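Local coordinates for protein crustacyanin-C1 subunit (PDB 1I4U) that binds the carotenoid astaxanthin, which gives the lobster carapace its blue colour, as one subunit type of the lipocalin assembly crustacyanin, at residues L93-D96 with A102-L105; P26-Y31 with K61-E66. One frame throughout, in Å; residues are numbered along the deposited sequence.

Contact 1: residues L93-D96 with A102-L105; sequences LSID and AAPL
The beta hairpin of strands 93-97 and 102-110 in the lipocalin barrel pairs I95 with A103 as an antiparallel hydrogen-bonded pair. I95 N donates a hydrogen bond to A103 O at 2.8 Å, and I95 O accepts from A103 N at 2.9 Å. Two residues along, L105 N donates to L93 O. The return bond of that pair is replaced by a water, which donates to L105 O and accepts from L93 N. P104 has no N-H to give, and suits a non-hydrogen-bonded place opposite S94. I95 and L105 lie side by side on one face: with CG1 anti to the backbone N (chi1 -178°), CG2 is left to reach L105 CB at 3.9 Å. On the other face the carboxylate of D96 rests against the small methyl of A102, CG to CB 3.6 Å, while its OD2 is hydrogen-bonded to Y84 OH on strand 76-85. A leucine in place of D96 is likely to leave the Y84 hydroxyl without this partner in a buried setting. The hairpin is thus held by backbone polarity, with aliphatic side chains meeting on one face and a carboxylate linking the other to the neighbouring strand 76-85.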
ATOM      1  N   LEU A  93      -4.688 -11.507   4.586  1.00 19.60           N
ATOM      2  CA  LEU A  93      -5.065 -10.308   5.307  1.00 16.78           C
ATOM      3  C   LEU A  93      -4.428  -9.094   4.634  1.00 14.62           C
ATOM      4  O   LEU A  93      -3.386  -9.159   3.982  1.00 17.04           O
ATOM      5  CB  LEU A  93      -4.547 -10.381   6.756  1.00 16.29           C
ATOM      6  CG  LEU A  93      -5.119 -11.555   7.553  1.00 18.30           C
ATOM      7  CD1 LEU A  93      -4.237 -11.847   8.747  1.00 26.56           C
ATOM      8  CD2 LEU A  93      -6.573 -11.247   7.901  1.00 19.36           C
ATOM      9  N   SER A  94      -5.056  -7.931   4.821  1.00 13.60           N
ATOM     10  CA  SER A  94      -4.443  -6.633   4.618  1.00 11.53           C
ATOM     11  C   SER A  94      -3.999  -6.047   5.954  1.00 11.28           C
ATOM     12  O   SER A  94      -4.761  -6.060   6.895  1.00 13.79           O
ATOM     13  CB  SER A  94      -5.426  -5.647   4.034  1.00 12.37           C
ATOM     14  OG  SER A  94      -5.889  -6.067   2.762  1.00 13.23           O
ATOM     15  N   ILE A  95      -2.759  -5.585   5.998  1.00 10.86           N
ATOM     16  CA  ILE A  95      -2.279  -4.868   7.170  1.00 11.10           C
ATOM     17  C   ILE A  95      -2.310  -3.394   6.788  1.00 10.37           C
ATOM     18  O   ILE A  95      -1.796  -2.983   5.727  1.00 11.97           O
ATOM     19  CB  ILE A  95      -0.875  -5.314   7.589  1.00 12.74           C
ATOM     20  CG1 ILE A  95      -0.441  -4.571   8.853  1.00 16.63           C
ATOM     21  CG2 ILE A  95       0.185  -5.128   6.514  1.00 12.69           C
ATOM     22  CD1 ILE A  95      -0.931  -5.060  10.135  1.00 29.45           C
ATOM     23  N   ASP A  96      -2.950  -2.590   7.614  1.00 10.95           N
ATOM     24  CA  ASP A  96      -3.221  -1.175   7.353  1.00 10.46           C
ATOM     25  C   ASP A  96      -2.828  -0.361   8.575  1.00 10.65           C
ATOM     26  O   ASP A  96      -3.044  -0.822   9.688  1.00 11.62           O
ATOM     27  CB  ASP A  96      -4.706  -1.014   7.010  1.00 10.97           C
ATOM     28  CG  ASP A  96      -5.087   0.223   6.230  1.00 11.61           C
ATOM     29  OD1 ASP A  96      -4.256   1.145   6.092  1.00 10.93           O
ATOM     30  OD2 ASP A  96      -6.279   0.246   5.789  1.00 12.05           O
ATOM     31  N   ALA A 102      -1.736   0.266   2.806  1.00 10.98           N
ATOM     32  CA  ALA A 102      -2.108  -1.049   3.279  1.00 10.41           C
ATOM     33  C   ALA A 102      -1.463  -2.070   2.352  1.00  9.80           C
ATOM     34  O   ALA A 102      -1.290  -1.808   1.164  1.00 11.87           O
ATOM     35  CB  ALA A 102      -3.618  -1.326   3.352  1.00 11.93           C
ATOM     36  N   ALA A 103      -1.139  -3.245   2.898  1.00 12.10           N
ATOM     37  CA  ALA A 103      -0.429  -4.244   2.112  1.00 12.19           C
ATOM     38  C   ALA A 103      -0.883  -5.641   2.430  1.00 11.73           C
ATOM     39  O   ALA A 103      -1.392  -5.861   3.545  1.00 11.82           O
ATOM     40  CB  ALA A 103       1.057  -4.193   2.433  1.00 15.16           C
ATOM     41  N   PRO A 104      -0.676  -6.571   1.519  1.00 12.81           N
ATOM     42  CA  PRO A 104      -0.981  -7.952   1.912  1.00 13.87           C
ATOM     43  C   PRO A 104      -0.019  -8.407   3.005  1.00 13.17           C
ATOM     44  O   PRO A 104       1.142  -8.009   3.039  1.00 13.80           O
ATOM     45  CB  PRO A 104      -0.642  -8.749   0.672  1.00 17.03           C
ATOM     46  CG  PRO A 104       0.269  -7.890  -0.120  1.00 18.01           C
ATOM     47  CD  PRO A 104      -0.155  -6.459   0.168  1.00 14.24           C
ATOM     48  N   LEU A 105      -0.527  -9.309   3.852  1.00 14.82           N
ATOM     49  CA  LEU A 105       0.298  -9.853   4.911  1.00 14.04           C
ATOM     50  C   LEU A 105      -0.084 -11.317   5.054  1.00 15.29           C
ATOM     51  O   LEU A 105      -1.186 -11.635   5.493  1.00 20.14           O
ATOM     52  CB  LEU A 105       0.135  -9.046   6.201  1.00 16.85           C
ATOM     53  CG  LEU A 105       1.101  -9.308   7.380  1.00 19.46           C
ATOM     54  CD1 LEU A 105       0.838 -10.588   8.110  1.00 36.88           C
ATOM     55  CD2 LEU A 105       2.532  -9.216   6.852  1.00 20.09           C
TER
HETATM   56  O   HOH W   1      -2.970 -13.640   5.978  1.00 17.24           O

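Contact 2: residues P26-Y31 with K61-E66. Unlike the reference sequence in segment 61-66: E66 (reference Lys).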
ATOM      1  N   PRO A  26      -9.725 -20.411  11.788  1.00 24.63           N
ATOM      2  CA  PRO A  26     -10.267 -20.832  13.086  1.00 26.18           C
ATOM      3  C   PRO A  26      -9.495 -20.346  14.299  1.00 26.02           C
ATOM      4  O   PRO A  26     -10.018 -20.573  15.388  1.00 27.10           O
ATOM      5  CB  PRO A  26     -10.182 -22.378  13.077  1.00 30.85           C
ATOM      6  CG  PRO A  26     -10.109 -22.675  11.629  1.00 29.75           C
ATOM      7  CD  PRO A  26      -9.232 -21.591  11.065  1.00 29.50           C
ATOM      8  N   ASN A  27      -8.337 -19.759  14.080  1.00 24.76           N
ATOM      9  CA  ASN A  27      -7.374 -19.545  15.159  1.00 22.13           C
ATOM     10  C   ASN A  27      -7.148 -18.083  15.438  1.00 21.03           C
ATOM     11  O   ASN A  27      -6.139 -17.740  16.075  1.00 19.74           O
ATOM     12  CB  ASN A  27      -6.049 -20.265  14.852  1.00 21.97           C
ATOM     13  CG  ASN A  27      -6.191 -21.754  15.104  1.00 27.24           C
ATOM     14  OD1 ASN A  27      -6.623 -22.211  16.183  1.00 35.62           O
ATOM     15  ND2 ASN A  27      -5.835 -22.578  14.124  1.00 29.12           N
ATOM     16  N   ARG A  28      -8.033 -17.195  15.001  1.00 20.97           N
ATOM     17  CA  ARG A  28      -7.692 -15.763  15.084  1.00 18.73           C
ATOM     18  C   ARG A  28      -7.468 -15.343  16.519  1.00 18.22           C
ATOM     19  O   ARG A  28      -6.599 -14.548  16.839  1.00 17.21           O
ATOM     20  CB  ARG A  28      -8.810 -14.939  14.466  1.00 19.57           C
ATOM     21  CG  ARG A  28      -9.069 -15.166  12.977  1.00 21.75           C
ATOM     22  CD  ARG A  28      -7.835 -14.924  12.128  1.00 21.05           C
ATOM     23  NE  ARG A  28      -8.221 -15.059  10.701  1.00 22.02           N
ATOM     24  CZ  ARG A  28      -7.307 -15.053   9.748  1.00 21.81           C
ATOM     25  NH1 ARG A  28      -6.027 -14.928  10.085  1.00 21.70           N
ATOM     26  NH2 ARG A  28      -7.666 -15.177   8.483  1.00 26.09           N
ATOM     27  N   ASN A  29      -8.261 -15.893  17.443  1.00 20.69           N
ATOM     28  CA  ASN A  29      -8.135 -15.460  18.838  1.00 21.43           C
ATOM     29  C   ASN A  29      -6.789 -15.871  19.359  1.00 21.99           C
ATOM     30  O   ASN A  29      -6.172 -15.209  20.190  1.00 23.65           O
ATOM     31  CB  ASN A  29      -9.277 -16.093  19.603  1.00 24.25           C
ATOM     32  CG  ASN A  29     -10.556 -15.268  19.577  1.00 31.22           C
ATOM     33  OD1 ASN A  29     -10.604 -14.182  20.162  1.00 41.43           O
ATOM     34  ND2 ASN A  29     -11.613 -15.767  18.921  1.00 46.72           N
ATOM     35  N   SER A  30      -6.277 -17.013  18.887  1.00 20.42           N
ATOM     36  CA  SER A  30      -4.965 -17.440  19.358  1.00 18.51           C
ATOM     37  C   SER A  30      -3.828 -16.595  18.796  1.00 16.56           C
ATOM     38  O   SER A  30      -2.715 -16.690  19.327  1.00 17.57           O
ATOM     39  CB  SER A  30      -4.747 -18.917  19.020  1.00 21.51           C
ATOM     40  OG  SER A  30      -5.627 -19.754  19.779  1.00 28.20           O
ATOM     41  N   TYR A  31      -4.072 -15.856  17.743  1.00 16.53           N
ATOM     42  CA  TYR A  31      -3.081 -14.954  17.164  1.00 15.91           C
ATOM     43  C   TYR A  31      -3.066 -13.578  17.822  1.00 13.96           C
ATOM     44  O   TYR A  31      -2.151 -12.784  17.635  1.00 14.85           O
ATOM     45  CB  TYR A  31      -3.319 -14.822  15.644  1.00 16.33           C
ATOM     46  CG  TYR A  31      -2.154 -14.210  14.909  1.00 14.88           C
ATOM     47  CD1 TYR A  31      -0.954 -14.870  14.666  1.00 15.89           C
ATOM     48  CD2 TYR A  31      -2.289 -12.901  14.431  1.00 16.09           C
ATOM     49  CE1 TYR A  31       0.080 -14.279  13.989  1.00 16.78           C
ATOM     50  CE2 TYR A  31      -1.225 -12.329  13.745  1.00 17.37           C
ATOM     51  CZ  TYR A  31      -0.050 -13.000  13.523  1.00 16.88           C
ATOM     52  OH  TYR A  31       0.980 -12.374  12.851  1.00 18.53           O
ATOM     53  N   LYS A  61     -14.015  -9.898  13.652  1.00 28.18           N
ATOM     54  CA  LYS A  61     -13.919  -9.648  12.216  1.00 29.44           C
ATOM     55  C   LYS A  61     -12.598  -9.056  11.759  1.00 25.80           C
ATOM     56  O   LYS A  61     -12.252  -9.168  10.585  1.00 28.07           O
ATOM     57  CB  LYS A  61     -14.982  -8.649  11.757  1.00 37.24           C
ATOM     58  CG  LYS A  61     -16.414  -9.073  11.983  1.00 45.17           C
ATOM     59  CD  LYS A  61     -16.664 -10.565  11.797  1.00 54.03           C
ATOM     60  CE  LYS A  61     -18.085 -10.813  11.314  1.00 56.30           C
ATOM     61  NZ  LYS A  61     -18.242 -12.205  10.770  1.00 68.16           N
ATOM     62  N   GLN A  62     -11.832  -8.439  12.668  1.00 21.40           N
ATOM     63  CA  GLN A  62     -10.507  -7.980  12.307  1.00 19.74           C
ATOM     64  C   GLN A  62      -9.726  -7.828  13.607  1.00 16.23           C
ATOM     65  O   GLN A  62     -10.283  -7.944  14.693  1.00 18.05           O
ATOM     66  CB  GLN A  62     -10.592  -6.612  11.625  1.00 22.89           C
ATOM     67  CG  GLN A  62     -10.868  -5.526  12.642  1.00 28.80           C
ATOM     68  CD  GLN A  62     -10.978  -4.157  12.023  1.00 33.13           C
ATOM     69  OE1 GLN A  62     -11.132  -3.200  12.767  1.00 43.00           O
ATOM     70  NE2 GLN A  62     -10.860  -4.048  10.712  1.00 47.98           N
ATOM     71  N   PHE A  63      -8.469  -7.522  13.441  1.00 16.93           N
ATOM     72  CA  PHE A  63      -7.584  -7.147  14.531  1.00 15.18           C
ATOM     73  C   PHE A  63      -7.365  -5.665  14.524  1.00 14.68           C
ATOM     74  O   PHE A  63      -7.063  -5.067  13.494  1.00 16.42           O
ATOM     75  CB  PHE A  63      -6.235  -7.843  14.426  1.00 15.27           C
ATOM     76  CG  PHE A  63      -6.228  -9.346  14.416  1.00 15.25           C
ATOM     77  CD1 PHE A  63      -6.318 -10.011  13.219  1.00 18.47           C
ATOM     78  CD2 PHE A  63      -6.108 -10.083  15.582  1.00 15.03           C
ATOM     79  CE1 PHE A  63      -6.297 -11.403  13.177  1.00 18.02           C
ATOM     80  CE2 PHE A  63      -6.067 -11.468  15.555  1.00 15.68           C
ATOM     81  CZ  PHE A  63      -6.124 -12.138  14.348  1.00 16.56           C
ATOM     82  N   VAL A  64      -7.478  -5.082  15.710  1.00 12.88           N
ATOM     83  CA  VAL A  64      -7.041  -3.758  16.013  1.00 13.70           C
ATOM     84  C   VAL A  64      -5.653  -3.838  16.633  1.00 12.29           C
ATOM     85  O   VAL A  64      -5.381  -4.688  17.486  1.00 15.56           O
ATOM     86  CB  VAL A  64      -8.013  -3.091  17.013  1.00 18.06           C
ATOM     87  CG1 VAL A  64      -7.518  -1.752  17.481  1.00 24.21           C
ATOM     88  CG2 VAL A  64      -9.385  -3.040  16.305  1.00 24.30           C
ATOM     89  N   ILE A  65      -4.739  -3.012  16.173  1.00 12.89           N
ATOM     90  CA  ILE A  65      -3.330  -3.137  16.502  1.00 12.08           C
ATOM     91  C   ILE A  65      -2.864  -1.851  17.139  1.00 11.83           C
ATOM     92  O   ILE A  65      -3.136  -0.788  16.598  1.00 12.94           O
ATOM     93  CB  ILE A  65      -2.409  -3.421  15.295  1.00 13.64           C
ATOM     94  CG1 ILE A  65      -2.914  -4.559  14.448  1.00 15.24           C
ATOM     95  CG2 ILE A  65      -0.989  -3.675  15.773  1.00 17.00           C
ATOM     96  CD1 ILE A  65      -2.231  -4.718  13.122  1.00 16.96           C
ATOM     97  N   GLU A  66      -2.125  -1.968  18.241  1.00 10.94           N
ATOM     98  CA  GLU A  66      -1.333  -0.872  18.761  1.00 11.05           C
ATOM     99  C   GLU A  66       0.129  -1.332  18.655  1.00 11.27           C
ATOM    100  O   GLU A  66       0.541  -2.285  19.303  1.00 11.71           O
ATOM    101  CB  GLU A  66      -1.705  -0.507  20.205  1.00 13.72           C
ATOM    102  CG  GLU A  66      -3.141  -0.024  20.326  1.00 17.46           C
ATOM    103  CD  GLU A  66      -3.525   0.370  21.714  1.00 28.17           C
ATOM    104  OE1 GLU A  66      -3.997   1.498  21.820  1.00 60.83           O
ATOM    105  OE2 GLU A  66      -3.303  -0.530  22.511  1.00 39.64           O
TER
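R28 O accepts a hydrogen bond from Y31 N at 3.0 Å within the helical turn 28-31, and the edge of the F63 ring approaches the same oxygen, CE2 lying 3.4 Å from it. The turn leads into strand 33-41 of the lipocalin barrel, whose W35 belongs to the G-X-W signature of the family and gives a hydrogen bond from NE1 to Y31 O, while F63 begins strand 63-68; the contact therefore packs the short helix before the barrel against one barrel strand. A phenylalanine suits this place because its weakly positive ring hydrogens can face a carbonyl while its carbons take apolar neighbours. Among these is the aliphatic part of R28. Its chain bends at chi2 (-57°), bringing CD to 4.0 Å from both F63 CZ and F63 CE1, and the guanidinium stands nearly perpendicular to the phenyl plane. The charged end serves another aromatic, W21, in a cation-pi contact, so the one long side chain offers methylenes to F63 and charge to the indole. Y31 meets F63 as an offset edge-to-face pair, its edge toward the phenyl face, with centroids 5.8 Å apart and planes at 73°. Beyond the two segments F58 meets the F63 ring as well, extending the aromatic cluster. With CG of Y31 anti to its own N (chi1 -165°), the ring swings toward the strand and sets CD2 3.9 Å from F63 CZ.

Contact 2 precedes contact 1 along the chain; their centres lie about 13 Å apart, and both reach the same curled sheet. Strand 76-85 runs between the strands of 61-66 and 93-96, pairing with both, yet the side chains meet across it: I95 CD1 lies 3.3 Å from I65 CD1, a close apolar touch consistent with the concave, inner face of a barrel. A second junction joins the helical turn to the hairpin, where L93 CD1 is 3.8 Å from R28 NH1. A bound methylpentanediol, probably from the crystallisation liquor, lies close to the I95 side chain; it may mark a pocket, though it does not by itself locate the astaxanthin site.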